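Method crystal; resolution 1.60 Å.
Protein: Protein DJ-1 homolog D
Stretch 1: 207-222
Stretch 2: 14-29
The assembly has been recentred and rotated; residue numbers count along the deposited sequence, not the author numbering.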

# COMPACT_ATOMS: atom_id res chain seq x y z
N GLU C 207 -1.23 12.73 -13.38
CA GLU C 207 -1.87 11.43 -13.57
C GLU C 207 -1.06 10.51 -14.48
O GLU C 207 -0.64 10.90 -15.57
CB GLU C 207 -3.30 11.61 -14.11
CG GLU C 207 -4.31 10.61 -13.53
CD GLU C 207 -4.23 9.22 -14.15
OE1 GLU C 207 -4.69 8.25 -13.50
OE2 GLU C 207 -3.74 9.10 -15.29
N ASP C 208 -0.85 9.29 -14.00
CA ASP C 208 -0.09 8.22 -14.65
C ASP C 208 -0.37 8.05 -16.15
O ASP C 208 0.55 8.05 -16.97
CB ASP C 208 -0.37 6.92 -13.88
CG ASP C 208 0.27 5.70 -14.50
OD1 ASP C 208 1.43 5.38 -14.16
OD2 ASP C 208 -0.41 5.06 -15.33
N TYR C 209 -1.64 7.88 -16.52
CA TYR C 209 -1.99 7.72 -17.93
C TYR C 209 -1.86 9.02 -18.71
O TYR C 209 -1.39 9.03 -19.85
CB TYR C 209 -3.45 7.29 -18.10
CG TYR C 209 -3.83 5.86 -17.79
CD1 TYR C 209 -2.91 4.81 -17.92
CD2 TYR C 209 -5.15 5.55 -17.49
CE1 TYR C 209 -3.33 3.48 -17.75
CE2 TYR C 209 -5.57 4.25 -17.33
CZ TYR C 209 -4.67 3.22 -17.47
OH TYR C 209 -5.13 1.94 -17.32
N GLU C 210 -2.31 10.11 -18.10
CA GLU C 210 -2.34 11.41 -18.76
C GLU C 210 -1.01 11.98 -19.21
O GLU C 210 -0.98 12.86 -20.07
CB GLU C 210 -3.11 12.38 -17.88
CG GLU C 210 -4.51 11.84 -17.63
CD GLU C 210 -5.32 12.65 -16.65
OE1 GLU C 210 -6.37 12.14 -16.21
OE2 GLU C 210 -4.91 13.79 -16.32
N VAL C 211 0.08 11.50 -18.64
CA VAL C 211 1.38 11.96 -19.09
C VAL C 211 1.92 10.94 -20.10
O VAL C 211 2.30 11.30 -21.21
CB VAL C 211 2.41 12.12 -17.93
CG1 VAL C 211 2.53 10.82 -17.14
CG2 VAL C 211 3.77 12.53 -18.50
N LYS C 212 1.91 9.66 -19.73
CA LYS C 212 2.46 8.62 -20.58
C LYS C 212 1.75 8.38 -21.91
O LYS C 212 2.41 8.26 -22.94
CB LYS C 212 2.53 7.29 -19.82
CG LYS C 212 3.57 6.32 -20.38
CD LYS C 212 4.99 6.77 -20.01
CE LYS C 212 6.03 5.70 -20.34
NZ LYS C 212 7.40 6.09 -19.90
N VAL C 213 0.43 8.30 -21.89
CA VAL C 213 -0.30 8.04 -23.13
C VAL C 213 -0.11 9.11 -24.20
O VAL C 213 0.30 8.80 -25.32
CB VAL C 213 -1.80 7.80 -22.86
CG1 VAL C 213 -2.54 7.55 -24.17
CG2 VAL C 213 -1.97 6.60 -21.93
N PRO C 214 -0.40 10.38 -23.88
CA PRO C 214 -0.21 11.39 -24.93
C PRO C 214 1.26 11.50 -25.33
O PRO C 214 1.59 11.65 -26.51
CB PRO C 214 -0.73 12.68 -24.28
CG PRO C 214 -1.76 12.17 -23.29
CD PRO C 214 -1.05 10.97 -22.70
N PHE C 215 2.14 11.42 -24.34
CA PHE C 215 3.58 11.53 -24.58
C PHE C 215 4.07 10.48 -25.57
O PHE C 215 4.70 10.81 -26.57
CB PHE C 215 4.34 11.41 -23.25
CG PHE C 215 5.81 11.72 -23.35
CD1 PHE C 215 6.74 10.70 -23.52
CD2 PHE C 215 6.26 13.03 -23.27
CE1 PHE C 215 8.10 10.98 -23.60
CE2 PHE C 215 7.63 13.32 -23.35
CZ PHE C 215 8.55 12.29 -23.52
N GLN C 216 3.76 9.22 -25.30
CA GLN C 216 4.20 8.16 -26.19
C GLN C 216 3.40 8.08 -27.49
O GLN C 216 3.92 7.63 -28.50
CB GLN C 216 4.18 6.82 -25.45
CG GLN C 216 5.20 6.79 -24.33
CD GLN C 216 5.54 5.39 -23.87
OE1 GLN C 216 6.71 5.02 -23.78
NE2 GLN C 216 4.51 4.61 -23.57
N SER C 217 2.15 8.53 -27.46
CA SER C 217 1.34 8.51 -28.68
C SER C 217 1.97 9.46 -29.69
O SER C 217 2.12 9.13 -30.87
CB SER C 217 -0.10 8.95 -28.38
OG SER C 217 -0.80 7.98 -27.64
N LEU C 218 2.35 10.65 -29.23
CA LEU C 218 2.96 11.64 -30.11
C LEU C 218 4.35 11.20 -30.58
O LEU C 218 4.73 11.47 -31.72
CB LEU C 218 3.04 13.00 -29.40
CG LEU C 218 1.68 13.62 -29.09
CD1 LEU C 218 1.84 14.84 -28.19
CD2 LEU C 218 0.99 14.01 -30.40
N GLN C 219 5.09 10.51 -29.72
CA GLN C 219 6.41 10.02 -30.11
C GLN C 219 6.26 8.92 -31.15
O GLN C 219 7.12 8.75 -32.01
CB GLN C 219 7.16 9.45 -28.90
CG GLN C 219 7.66 10.48 -27.90
CD GLN C 219 8.41 9.84 -26.76
OE1 GLN C 219 7.91 8.91 -26.12
NE2 GLN C 219 9.62 10.32 -26.50
N ALA C 220 5.18 8.15 -31.05
CA ALA C 220 4.94 7.05 -31.99
C ALA C 220 4.73 7.56 -33.41
O ALA C 220 5.05 6.87 -34.38
CB ALA C 220 3.74 6.24 -31.55
N LEU C 221 4.19 8.77 -33.52
CA LEU C 221 3.93 9.38 -34.82
C LEU C 221 5.24 9.87 -35.42
O LEU C 221 5.34 10.07 -36.63
CB LEU C 221 2.96 10.55 -34.66
CG LEU C 221 1.52 10.21 -34.27
CD1 LEU C 221 0.78 11.46 -33.83
CD2 LEU C 221 0.81 9.55 -35.44
N GLY C 222 6.25 10.06 -34.58
CA GLY C 222 7.54 10.53 -35.05
C GLY C 222 7.92 11.91 -34.54
O GLY C 222 8.97 12.45 -34.90
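Stretch 2, residues 14-29: EDYEVMVPFQALQAFG

Two helices that repeat the same pattern of residues can pack through contacts that are nearly reciprocal, and the pairing of residues 14-29 with 207-222 in Protein DJ-1 homolog D is a compact example. The strongest polar link is a very short hydrogen bond, 2.5 Å from Tyr-209 OH to Asp-15 OD1, the acceptor lying at the edge of the tyrosine ring, near its plane. The reciprocal pair is looser: Tyr-16 OH stands 3.2 Å from Asp-208 OD1. The two acids also lie near each other, Asp-208 OD2 and Asp-15 OD2 4.3 Å apart, a proximity of like charges; Asp-15 OD2 and Asp-208 OD1 are also hydrogen-bonded elsewhere in the structure.

Each helix is started in the same way. Glu-14 OE2 caps residues 15-27 by accepting from Tyr-16 N at 2.7 Å and, weakly, from Glu-17 N at 3.4 Å; Glu-207 OE2 caps 208-221 through Tyr-209 N at 2.7 Å and, weakly, Glu-210 N at 3.3 Å. Both helices are kinked at a proline, Pro-21 and Pro-214, whose nitrogen has no hydrogen to offer the preceding turn. They run in broadly the same N-to-C sense, crossing at -55° with their axes 9.2 Å apart at closest approach. Backbones draw near at Val-213 and Val-20, with CA atoms 5.1 Å apart, and again at Ser-217 and Ala-24, 5.2 Å between CA atoms.

Around the tyrosines the symmetry continues in the packing. Lys-212 CG lies over a face of the Tyr-16 ring, 3.5 Å from its centroid, while Met-19 CG covers a face of Tyr-209 at 3.6 Å from the ring centroid. Aliphatic methylenes thus serve as CH-pi partners in both halves, even though one belongs to a charged residue.

Further along, Val-213 CG2 meets Val-20 CG2 at 4.2 Å, and Val-213 CG1 reaches Gln-23 OE1 at 3.4 Å. Small side chains accommodate the close backbones one turn later: Ser-217 OG is 3.3 Å from Ala-24 CB, its hydroxyl turned back to donate to Val-213 O at 2.7 Å.

The reciprocity breaks at the C-terminal end. Phe-28, the first residue beyond its helix, points its CA-to-CB bond toward the partner; Leu-221 CD2 sits over a face of the ring, 3.5 Å from Phe-28 CE1, and Ala-220 CB approaches the edge, 4.4 Å from Phe-28 CZ. Altogether the contact buries 761 Å², summed over both sides.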

# COMPACT_ATOMS: atom_id res chain seq x y z
N GLU C 14 0.48 -5.50 -17.78
CA GLU C 14 1.09 -4.22 -17.40
C GLU C 14 0.20 -3.07 -17.86
O GLU C 14 -0.16 -2.97 -19.03
CB GLU C 14 2.49 -4.12 -18.01
CG GLU C 14 3.52 -3.46 -17.08
CD GLU C 14 3.36 -1.95 -16.96
OE1 GLU C 14 3.88 -1.38 -15.99
OE2 GLU C 14 2.73 -1.33 -17.85
N ASP C 15 -0.15 -2.19 -16.92
CA ASP C 15 -1.04 -1.06 -17.18
C ASP C 15 -0.69 -0.20 -18.39
O ASP C 15 -1.55 0.09 -19.22
CB ASP C 15 -1.15 -0.18 -15.92
CG ASP C 15 -2.47 0.58 -15.85
OD1 ASP C 15 -3.36 0.32 -16.68
OD2 ASP C 15 -2.61 1.44 -14.96
N TYR C 16 0.57 0.22 -18.52
CA TYR C 16 0.95 1.03 -19.67
C TYR C 16 0.85 0.23 -20.97
O TYR C 16 0.41 0.75 -22.00
CB TYR C 16 2.40 1.51 -19.56
CG TYR C 16 2.65 2.72 -18.68
CD1 TYR C 16 1.62 3.60 -18.34
CD2 TYR C 16 3.94 3.03 -18.27
CE1 TYR C 16 1.88 4.76 -17.60
CE2 TYR C 16 4.21 4.18 -17.54
CZ TYR C 16 3.18 5.04 -17.21
OH TYR C 16 3.46 6.18 -16.50
N GLU C 17 1.26 -1.03 -20.91
CA GLU C 17 1.28 -1.88 -22.09
C GLU C 17 -0.07 -2.20 -22.71
O GLU C 17 -0.14 -2.66 -23.84
CB GLU C 17 2.09 -3.13 -21.76
CG GLU C 17 3.58 -2.80 -21.71
CD GLU C 17 4.40 -3.77 -20.90
OE1 GLU C 17 4.16 -4.99 -20.99
OE2 GLU C 17 5.31 -3.31 -20.18
N VAL C 18 -1.15 -1.95 -21.97
CA VAL C 18 -2.47 -2.17 -22.55
C VAL C 18 -3.07 -0.81 -22.92
O VAL C 18 -3.59 -0.63 -24.02
CB VAL C 18 -3.44 -2.93 -21.60
CG1 VAL C 18 -3.54 -2.22 -20.25
CG2 VAL C 18 -4.83 -3.04 -22.25
N MET C 19 -2.98 0.15 -22.01
CA MET C 19 -3.58 1.45 -22.25
C MET C 19 -2.95 2.31 -23.33
O MET C 19 -3.66 2.95 -24.10
CB MET C 19 -3.66 2.25 -20.94
CG MET C 19 -4.60 3.45 -21.03
SD MET C 19 -6.28 2.98 -21.55
CE MET C 19 -7.09 2.74 -19.96
N VAL C 20 -1.62 2.34 -23.41
CA VAL C 20 -0.98 3.17 -24.43
C VAL C 20 -1.38 2.72 -25.84
O VAL C 20 -1.86 3.52 -26.64
CB VAL C 20 0.56 3.18 -24.28
CG1 VAL C 20 1.19 3.99 -25.41
CG2 VAL C 20 0.94 3.80 -22.94
N PRO C 21 -1.21 1.43 -26.17
CA PRO C 21 -1.61 1.03 -27.53
C PRO C 21 -3.12 1.13 -27.74
O PRO C 21 -3.58 1.47 -28.83
CB PRO C 21 -1.09 -0.41 -27.63
CG PRO C 21 -1.12 -0.89 -26.22
CD PRO C 21 -0.59 0.30 -25.45
N PHE C 22 -3.89 0.87 -26.68
CA PHE C 22 -5.35 0.95 -26.77
C PHE C 22 -5.81 2.34 -27.18
O PHE C 22 -6.64 2.50 -28.08
CB PHE C 22 -5.99 0.59 -25.41
CG PHE C 22 -7.50 0.67 -25.41
CD1 PHE C 22 -8.26 -0.13 -26.26
CD2 PHE C 22 -8.16 1.55 -24.54
CE1 PHE C 22 -9.65 -0.06 -26.25
CE2 PHE C 22 -9.55 1.62 -24.53
CZ PHE C 22 -10.30 0.82 -25.38
N GLN C 23 -5.27 3.37 -26.53
CA GLN C 23 -5.68 4.73 -26.84
C GLN C 23 -4.93 5.36 -28.01
O GLN C 23 -5.50 6.13 -28.77
CB GLN C 23 -5.55 5.60 -25.59
CG GLN C 23 -6.34 5.04 -24.42
CD GLN C 23 -6.41 5.99 -23.25
OE1 GLN C 23 -5.38 6.37 -22.69
NE2 GLN C 23 -7.62 6.38 -22.87
N ALA C 24 -3.65 5.02 -28.16
CA ALA C 24 -2.87 5.57 -29.26
C ALA C 24 -3.44 5.10 -30.58
O ALA C 24 -3.70 5.89 -31.48
CB ALA C 24 -1.41 5.14 -29.14
N LEU C 25 -3.66 3.79 -30.70
CA LEU C 25 -4.19 3.23 -31.93
C LEU C 25 -5.55 3.85 -32.27
O LEU C 25 -5.82 4.16 -33.42
CB LEU C 25 -4.30 1.71 -31.83
CG LEU C 25 -2.96 0.99 -31.68
CD1 LEU C 25 -3.21 -0.50 -31.58
CD2 LEU C 25 -2.04 1.29 -32.87
N GLN C 26 -6.39 4.02 -31.25
CA GLN C 26 -7.69 4.63 -31.47
C GLN C 26 -7.51 6.07 -31.95
O GLN C 26 -8.20 6.52 -32.86
CB GLN C 26 -8.52 4.61 -30.19
CG GLN C 26 -9.13 3.25 -29.89
CD GLN C 26 -10.01 3.26 -28.67
OE1 GLN C 26 -9.52 3.22 -27.54
NE2 GLN C 26 -11.31 3.34 -28.88
N ALA C 27 -6.56 6.78 -31.35
CA ALA C 27 -6.32 8.17 -31.74
C ALA C 27 -5.92 8.24 -33.21
O ALA C 27 -6.18 9.25 -33.88
CB ALA C 27 -5.22 8.77 -30.87
N PHE C 28 -5.30 7.17 -33.71
CA PHE C 28 -4.85 7.13 -35.09
C PHE C 28 -5.91 6.64 -36.07
O PHE C 28 -5.62 6.41 -37.24
CB PHE C 28 -3.61 6.26 -35.22
CG PHE C 28 -2.48 6.66 -34.31
CD1 PHE C 28 -2.40 7.96 -33.80
CD2 PHE C 28 -1.49 5.75 -33.97
CE1 PHE C 28 -1.35 8.34 -32.97
CE2 PHE C 28 -0.43 6.13 -33.15
CZ PHE C 28 -0.36 7.42 -32.65
N GLY C 29 -7.13 6.46 -35.58
CA GLY C 29 -8.22 6.03 -36.44
C GLY C 29 -8.43 4.53 -36.54
O GLY C 29 -9.09 4.06 -37.46